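Local coordinates for protein SusD homolog (Bacteroides thetaiotaomicron, PDB 4MRU) that probably binds mucin O-glycans at the bacterial surface, as a SusD-like outer-membrane lipoprotein with a TPR-like helical fold, at residues 226-238 and 324-336. Sequence-based numbering, arbitrary orientation.
Sequences AVTAGVIEKNDDN and WMTASEVAFLRAE. With EDO (1,2-ethanediol), chain F.
Glu233 and Ala327 bring their CA atoms within 4.9 Å where the loop leaving helix 216-229 passes the first turn of helix 327-339, and the CA atoms of Asn238 and Thr326 close to 4.6 Å beside the antiparallel strands 239-241 and 322-325, where Trp324 and Met325 both face Ala239 in a classic beta bulge. Asn238 OD1 accepts from Ala327 N at 2.8 Å, the donor standing above the carbonyl plane, while ND2 donates to OD1 of Asn235, whose own ND2 is held by Glu361; the two bonds together fix the rotation of the Asn238 amide. Thr326 is the N-cap, its OG1 accepting from Glu329 N. Ile232 CG2, anti to its own backbone nitrogen, lies on Ala327, and CD1 reaches Met325 CG. One helical turn beyond Ala327, Val330 CG1 meets Val231 CG2 at 3.5 Å. Arg334, bent at chi3 (83°), passes its guanidinium obliquely by Val227 CG1. NH1 donates at 3.0 Å to Glu233 OE2, which lies in the guanidinium plane but is approached from above the carboxylate plane, the two groups being turned 41° apart; NH2 reaches Met344 O and a water shared with OE2. A loop side chain thus satisfies a helix-start N-H, and a salt bridge closes the more exposed end.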
ATOM      1  N   ALA A 226     -17.491   7.605  -8.884  1.00 19.27           N
ATOM      2  CA  ALA A 226     -17.040   7.607  -7.488  1.00 19.77           C
ATOM      3  C   ALA A 226     -16.756   9.024  -6.986  1.00 21.84           C
ATOM      4  O   ALA A 226     -17.228   9.404  -5.923  1.00 20.82           O
ATOM      5  CB  ALA A 226     -15.812   6.755  -7.346  1.00 19.87           C
ATOM      6  N   VAL A 227     -16.035   9.805  -7.790  1.00 22.56           N
ATOM      7  CA  VAL A 227     -15.795  11.187  -7.463  1.00 22.22           C
ATOM      8  C   VAL A 227     -17.090  11.967  -7.361  1.00 20.63           C
ATOM      9  O   VAL A 227     -17.288  12.756  -6.423  1.00 21.85           O
ATOM     10  CB  VAL A 227     -14.825  11.830  -8.497  1.00 21.60           C
ATOM     11  CG1 VAL A 227     -14.787  13.332  -8.364  1.00 21.83           C
ATOM     12  CG2 VAL A 227     -13.442  11.279  -8.272  1.00 21.82           C
ATOM     13  N   THR A 228     -18.001  11.769  -8.312  1.00 23.69           N
ATOM     14  CA  THR A 228     -19.280  12.432  -8.236  1.00 27.08           C
ATOM     15  C   THR A 228     -20.034  12.064  -6.961  1.00 28.25           C
ATOM     16  O   THR A 228     -20.682  12.906  -6.379  1.00 21.40           O
ATOM     17  CB  THR A 228     -20.144  12.110  -9.488  1.00 25.71           C
ATOM     18  OG1 THR A 228     -19.440  12.595 -10.620  1.00 24.24           O
ATOM     19  CG2 THR A 228     -21.494  12.776  -9.414  1.00 31.74           C
ATOM     20  N   ALA A 229     -19.945  10.806  -6.533  1.00 23.92           N
ATOM     21  CA  ALA A 229     -20.680  10.348  -5.336  1.00 21.91           C
ATOM     22  C   ALA A 229     -20.089  10.888  -4.046  1.00 24.97           C
ATOM     23  O   ALA A 229     -20.791  10.902  -3.023  1.00 23.02           O
ATOM     24  CB  ALA A 229     -20.734   8.809  -5.271  1.00 23.01           C
ATOM     25  N   GLY A 230     -18.830  11.330  -4.089  1.00 23.96           N
ATOM     26  CA  GLY A 230     -18.195  11.982  -2.974  1.00 20.72           C
ATOM     27  C   GLY A 230     -17.057  11.124  -2.416  1.00 22.71           C
ATOM     28  O   GLY A 230     -17.284  10.038  -1.919  1.00 20.43           O
ATOM     29  N   VAL A 231     -15.829  11.655  -2.462  1.00 20.85           N
ATOM     30  CA  VAL A 231     -14.641  10.985  -1.942  1.00 20.95           C
ATOM     31  C   VAL A 231     -14.094  11.800  -0.770  1.00 21.51           C
ATOM     32  O   VAL A 231     -14.592  12.898  -0.492  1.00 21.70           O
ATOM     33  CB  VAL A 231     -13.558  10.802  -3.019  1.00 19.53           C
ATOM     34  CG1 VAL A 231     -14.001   9.771  -4.061  1.00 22.58           C
ATOM     35  CG2 VAL A 231     -13.213  12.139  -3.722  1.00 18.16           C
ATOM     36  N   ILE A 232     -13.109  11.238  -0.065  1.00 20.34           N
ATOM     37  CA  ILE A 232     -12.450  11.909   1.040  1.00 19.07           C
ATOM     38  C   ILE A 232     -11.679  13.123   0.516  1.00 21.12           C
ATOM     39  O   ILE A 232     -10.781  12.992  -0.317  1.00 22.55           O
ATOM     40  CB  ILE A 232     -11.483  10.940   1.781  1.00 19.74           C
ATOM     41  CG1 ILE A 232     -12.251   9.779   2.416  1.00 19.09           C
ATOM     42  CG2 ILE A 232     -10.674  11.666   2.830  1.00 18.52           C
ATOM     43  CD1 ILE A 232     -11.369   8.626   2.847  1.00 22.08           C
ATOM     44  N   GLU A 233     -12.040  14.305   1.022  1.00 19.74           N
ATOM     45  CA  GLU A 233     -11.436  15.583   0.575  1.00 21.86           C
ATOM     46  C   GLU A 233     -10.811  16.389   1.703  1.00 23.19           C
ATOM     47  O   GLU A 233     -10.053  17.304   1.452  1.00 25.12           O
ATOM     48  CB  GLU A 233     -12.479  16.445  -0.119  1.00 20.97           C
ATOM     49  CG  GLU A 233     -12.912  15.915  -1.453  1.00 23.08           C
ATOM     50  CD  GLU A 233     -13.822  16.890  -2.214  1.00 28.02           C
ATOM     51  OE1 GLU A 233     -14.929  17.133  -1.748  1.00 37.00           O
ATOM     52  OE2 GLU A 233     -13.430  17.395  -3.267  1.00 30.64           O
ATOM     53  N   LYS A 234     -11.142  16.048   2.943  1.00 24.26           N
ATOM     54  CA  LYS A 234     -10.655  16.722   4.109  1.00 25.53           C
ATOM     55  C   LYS A 234      -9.948  15.731   4.989  1.00 23.99           C
ATOM     56  O   LYS A 234     -10.390  14.594   5.079  1.00 21.15           O
ATOM     57  CB  LYS A 234     -11.833  17.263   4.942  1.00 30.23           C
ATOM     58  CG  LYS A 234     -12.689  18.334   4.297  1.00 49.51           C
ATOM     59  CD  LYS A 234     -13.818  18.764   5.228  1.00 49.78           C
ATOM     60  CE  LYS A 234     -14.562  17.566   5.815  1.00 62.73           C
ATOM     61  NZ  LYS A 234     -15.858  17.916   6.447  1.00 69.75           N
ATOM     62  N   ASN A 235      -8.879  16.146   5.651  1.00 19.34           N
ATOM     63  CA  ASN A 235      -8.160  15.241   6.519  1.00 19.32           C
ATOM     64  C   ASN A 235      -9.022  14.682   7.689  1.00 21.95           C
ATOM     65  O   ASN A 235      -8.783  13.606   8.185  1.00 21.27           O
ATOM     66  CB  ASN A 235      -6.913  15.938   7.049  1.00 18.57           C
ATOM     67  CG  ASN A 235      -5.750  15.840   6.065  1.00 21.26           C
ATOM     68  OD1 ASN A 235      -5.476  14.776   5.493  1.00 22.95           O
ATOM     69  ND2 ASN A 235      -5.059  16.938   5.870  1.00 21.57           N
ATOM     70  N   ASP A 236     -10.033  15.430   8.117  1.00 22.99           N
ATOM     71  CA  ASP A 236     -10.941  14.941   9.169  1.00 24.76           C
ATOM     72  C   ASP A 236     -11.713  13.694   8.749  1.00 26.51           C
ATOM     73  O   ASP A 236     -12.150  12.956   9.613  1.00 26.93           O
ATOM     74  CB  ASP A 236     -11.939  16.023   9.581  1.00 34.11           C
ATOM     75  CG  ASP A 236     -11.319  17.079  10.485  1.00 41.14           C
ATOM     76  OD1 ASP A 236     -10.211  16.844  11.064  1.00 41.75           O
ATOM     77  OD2 ASP A 236     -11.944  18.149  10.599  1.00 54.86           O
ATOM     78  N   ASP A 237     -11.846  13.447   7.446  1.00 20.47           N
ATOM     79  CA  ASP A 237     -12.537  12.272   6.970  1.00 19.85           C
ATOM     80  C   ASP A 237     -11.591  11.098   6.619  1.00 18.79           C
ATOM     81  O   ASP A 237     -12.039  10.121   6.067  1.00 20.72           O
ATOM     82  CB  ASP A 237     -13.405  12.651   5.768  1.00 21.27           C
ATOM     83  CG  ASP A 237     -14.569  13.554   6.168  1.00 24.36           C
ATOM     84  OD1 ASP A 237     -15.081  13.343   7.297  1.00 21.95           O
ATOM     85  OD2 ASP A 237     -14.980  14.426   5.371  1.00 25.35           O
ATOM     86  N   ASN A 238     -10.299  11.223   6.893  1.00 17.82           N
ATOM     87  CA  ASN A 238      -9.364  10.148   6.599  1.00 19.12           C
ATOM     88  C   ASN A 238      -9.824   8.887   7.320  1.00 19.92           C
ATOM     89  O   ASN A 238     -10.347   8.977   8.438  1.00 22.12           O
ATOM     90  CB  ASN A 238      -7.935  10.497   7.064  1.00 19.39           C
ATOM     91  CG  ASN A 238      -7.307  11.650   6.275  1.00 19.83           C
ATOM     92  OD1 ASN A 238      -7.766  12.015   5.200  1.00 19.37           O
ATOM     93  ND2 ASN A 238      -6.211  12.185   6.803  1.00 21.05           N
ATOM     94  N   TRP A 324      -5.409   4.043   6.737  1.00 19.24           N
ATOM     95  CA  TRP A 324      -5.865   3.333   5.539  1.00 17.06           C
ATOM     96  C   TRP A 324      -5.902   4.195   4.265  1.00 20.41           C
ATOM     97  O   TRP A 324      -5.361   3.816   3.265  1.00 20.74           O
ATOM     98  CB  TRP A 324      -7.253   2.818   5.741  1.00 15.05           C
ATOM     99  CG  TRP A 324      -7.411   1.740   6.782  1.00 14.94           C
ATOM    100  CD1 TRP A 324      -6.480   1.262   7.621  1.00 18.50           C
ATOM    101  CD2 TRP A 324      -8.608   1.039   7.058  1.00 16.80           C
ATOM    102  NE1 TRP A 324      -7.024   0.278   8.429  1.00 17.47           N
ATOM    103  CE2 TRP A 324      -8.336   0.118   8.074  1.00 18.70           C
ATOM    104  CE3 TRP A 324      -9.893   1.092   6.525  1.00 19.15           C
ATOM    105  CZ2 TRP A 324      -9.321  -0.753   8.587  1.00 20.34           C
ATOM    106  CZ3 TRP A 324     -10.849   0.208   6.975  1.00 20.34           C
ATOM    107  CH2 TRP A 324     -10.565  -0.695   8.009  1.00 19.73           C
HETATM  108  N   MSE A 325      -6.584   5.328   4.308  1.00 18.98           N
HETATM  109  CA  MSE A 325      -6.780   6.149   3.122  0.50 20.32           C
HETATM  110  C   MSE A 325      -6.931   7.571   3.553  1.00 20.52           C
HETATM  111  O   MSE A 325      -7.696   7.879   4.455  1.00 21.61           O
HETATM  112  CB  MSE A 325      -8.019   5.677   2.368  0.50 21.40           C
HETATM  113  CG  MSE A 325      -8.253   6.658   1.215  0.50 32.85           C
HETATM  114 SE   MSE A 325      -7.866   6.086  -0.610  0.38 38.20          SE
HETATM  115  CE  MSE A 325      -8.678   4.285  -0.424  0.50 41.55           C
ATOM    116  N   THR A 326      -6.173   8.456   2.890  1.00 23.69           N
ATOM    117  CA  THR A 326      -6.195   9.862   3.227  1.00 17.52           C
ATOM    118  C   THR A 326      -6.635  10.762   2.070  1.00 18.08           C
ATOM    119  O   THR A 326      -6.602  10.407   0.886  1.00 19.20           O
ATOM    120  CB  THR A 326      -4.815  10.359   3.631  1.00 18.59           C
ATOM    121  OG1 THR A 326      -3.958  10.329   2.467  1.00 21.51           O
ATOM    122  CG2 THR A 326      -4.266   9.533   4.778  1.00 15.64           C
ATOM    123  N   ALA A 327      -7.053  11.945   2.453  1.00 18.55           N
ATOM    124  CA  ALA A 327      -7.376  13.006   1.493  1.00 20.30           C
ATOM    125  C   ALA A 327      -6.237  13.275   0.535  1.00 16.83           C
ATOM    126  O   ALA A 327      -6.481  13.504  -0.630  1.00 17.72           O
ATOM    127  CB  ALA A 327      -7.751  14.270   2.230  1.00 20.35           C
ATOM    128  N   SER A 328      -4.994  13.256   1.002  1.00 17.12           N
ATOM    129  CA  SER A 328      -3.844  13.451   0.104  0.50 17.23           C
ATOM    130  C   SER A 328      -3.806  12.388  -0.989  1.00 19.01           C
ATOM    131  O   SER A 328      -3.657  12.695  -2.167  1.00 17.58           O
ATOM    132  CB  SER A 328      -2.523  13.427   0.879  0.50 17.32           C
ATOM    133  OG  SER A 328      -1.431  13.620   0.020  0.50 17.58           O
ATOM    134  N   GLU A 329      -3.994  11.133  -0.617  1.00 16.99           N
ATOM    135  CA  GLU A 329      -3.956  10.036  -1.616  1.00 17.30           C
ATOM    136  C   GLU A 329      -5.050  10.226  -2.662  1.00 16.21           C
ATOM    137  O   GLU A 329      -4.833  10.106  -3.882  1.00 16.63           O
ATOM    138  CB  GLU A 329      -4.087   8.650  -0.969  1.00 19.84           C
ATOM    139  CG  GLU A 329      -4.113   7.511  -2.024  1.00 24.22           C
ATOM    140  CD  GLU A 329      -4.418   6.067  -1.526  1.00 26.59           C
ATOM    141  OE1 GLU A 329      -4.453   5.784  -0.307  1.00 27.90           O
ATOM    142  OE2 GLU A 329      -4.644   5.194  -2.407  1.00 28.64           O
ATOM    143  N   VAL A 330      -6.241  10.584  -2.198  1.00 19.65           N
ATOM    144  CA  VAL A 330      -7.381  10.814  -3.104  1.00 18.56           C
ATOM    145  C   VAL A 330      -7.108  11.979  -4.063  1.00 17.59           C
ATOM    146  O   VAL A 330      -7.370  11.877  -5.246  1.00 22.64           O
ATOM    147  CB  VAL A 330      -8.673  11.060  -2.285  1.00 17.61           C
ATOM    148  CG1 VAL A 330      -9.795  11.623  -3.152  1.00 18.52           C
ATOM    149  CG2 VAL A 330      -9.110   9.759  -1.678  1.00 18.62           C
ATOM    150  N   ALA A 331      -6.483  13.047  -3.559  1.00 19.39           N
ATOM    151  CA  ALA A 331      -6.102  14.157  -4.406  1.00 18.17           C
ATOM    152  C   ALA A 331      -5.097  13.725  -5.485  1.00 18.25           C
ATOM    153  O   ALA A 331      -5.210  14.157  -6.618  1.00 20.15           O
ATOM    154  CB  ALA A 331      -5.547  15.323  -3.577  1.00 16.06           C
ATOM    155  N   PHE A 332      -4.112  12.893  -5.137  1.00 17.11           N
ATOM    156  CA  PHE A 332      -3.130  12.418  -6.123  1.00 19.68           C
ATOM    157  C   PHE A 332      -3.751  11.486  -7.138  1.00 17.38           C
ATOM    158  O   PHE A 332      -3.393  11.496  -8.317  1.00 19.01           O
ATOM    159  CB  PHE A 332      -1.926  11.758  -5.428  1.00 18.25           C
ATOM    160  CG  PHE A 332      -1.065  12.738  -4.695  1.00 16.66           C
ATOM    161  CD1 PHE A 332      -0.524  13.835  -5.352  1.00 16.38           C
ATOM    162  CD2 PHE A 332      -0.768  12.559  -3.365  1.00 19.39           C
ATOM    163  CE1 PHE A 332       0.285  14.731  -4.670  1.00 17.75           C
ATOM    164  CE2 PHE A 332       0.037  13.450  -2.665  1.00 18.80           C
ATOM    165  CZ  PHE A 332       0.596  14.527  -3.325  1.00 19.72           C
ATOM    166  N   LEU A 333      -4.744  10.715  -6.721  1.00 19.70           N
ATOM    167  CA  LEU A 333      -5.493   9.881  -7.661  1.00 18.89           C
ATOM    168  C   LEU A 333      -6.267  10.764  -8.641  1.00 20.00           C
ATOM    169  O   LEU A 333      -6.290  10.509  -9.840  1.00 16.64           O
ATOM    170  CB  LEU A 333      -6.440   8.930  -6.922  1.00 19.18           C
ATOM    171  CG  LEU A 333      -5.739   7.759  -6.207  1.00 20.25           C
ATOM    172  CD1 LEU A 333      -6.640   7.136  -5.156  1.00 19.48           C
ATOM    173  CD2 LEU A 333      -5.324   6.723  -7.227  1.00 17.94           C
ATOM    174  N   ARG A 334      -6.934  11.778  -8.132  1.00 18.33           N
ATOM    175  CA  ARG A 334      -7.641  12.712  -8.993  1.00 18.55           C
ATOM    176  C   ARG A 334      -6.663  13.458  -9.907  1.00 16.91           C
ATOM    177  O   ARG A 334      -6.994  13.720 -11.055  1.00 16.32           O
ATOM    178  CB  ARG A 334      -8.503  13.683  -8.164  1.00 16.69           C
ATOM    179  CG  ARG A 334      -9.669  12.961  -7.518  1.00 18.93           C
ATOM    180  CD  ARG A 334     -10.401  13.816  -6.530  1.00 23.00           C
ATOM    181  NE  ARG A 334     -11.376  14.678  -7.183  1.00 20.63           N
ATOM    182  CZ  ARG A 334     -12.141  15.525  -6.521  1.00 22.53           C
ATOM    183  NH1 ARG A 334     -12.019  15.636  -5.204  1.00 21.92           N
ATOM    184  NH2 ARG A 334     -13.048  16.246  -7.168  1.00 22.09           N
ATOM    185  N   ALA A 335      -5.461  13.792  -9.421  1.00 17.19           N
ATOM    186  CA  ALA A 335      -4.494  14.451 -10.268  1.00 17.22           C
ATOM    187  C   ALA A 335      -4.130  13.588 -11.466  1.00 18.02           C
ATOM    188  O   ALA A 335      -4.053  14.092 -12.566  1.00 19.87           O
ATOM    189  CB  ALA A 335      -3.211  14.840  -9.498  1.00 18.72           C
ATOM    190  N   GLU A 336      -3.803  12.327 -11.215  1.00 17.23           N
ATOM    191  CA  GLU A 336      -3.511  11.362 -12.307  1.00 18.30           C
ATOM    192  C   GLU A 336      -4.686  11.205 -13.260  1.00 18.57           C
ATOM    193  O   GLU A 336      -4.529  11.240 -14.503  1.00 18.32           O
ATOM    194  CB  GLU A 336      -3.124  10.004 -11.738  1.00 16.44           C
ATOM    195  CG  GLU A 336      -2.870   8.998 -12.843  1.00 18.65           C
ATOM    196  CD  GLU A 336      -2.397   7.641 -12.368  1.00 19.50           C
ATOM    197  OE1 GLU A 336      -2.166   7.483 -11.151  1.00 19.62           O
ATOM    198  OE2 GLU A 336      -2.267   6.730 -13.213  1.00 20.63           O
TER
HETATM  199  C1  EDO F 604      -6.379  -0.043   2.537  1.00 40.91           C
HETATM  200  O1  EDO F 604      -5.605  -0.814   1.612  1.00 43.43           O
HETATM  201  C2  EDO F 604      -5.346   0.545   3.435  1.00 39.66           C
HETATM  202  O2  EDO F 604      -4.590   1.373   2.570  1.00 36.18           O
HETATM  203  O   HOH W   1      -8.789  14.562  -1.404  1.00 20.42           O
HETATM  204  O   HOH W   2     -14.652  17.958  -5.604  1.00 37.02           O
HETATM  205  O   HOH W   3      -3.937  13.618   3.790  1.00 21.07           O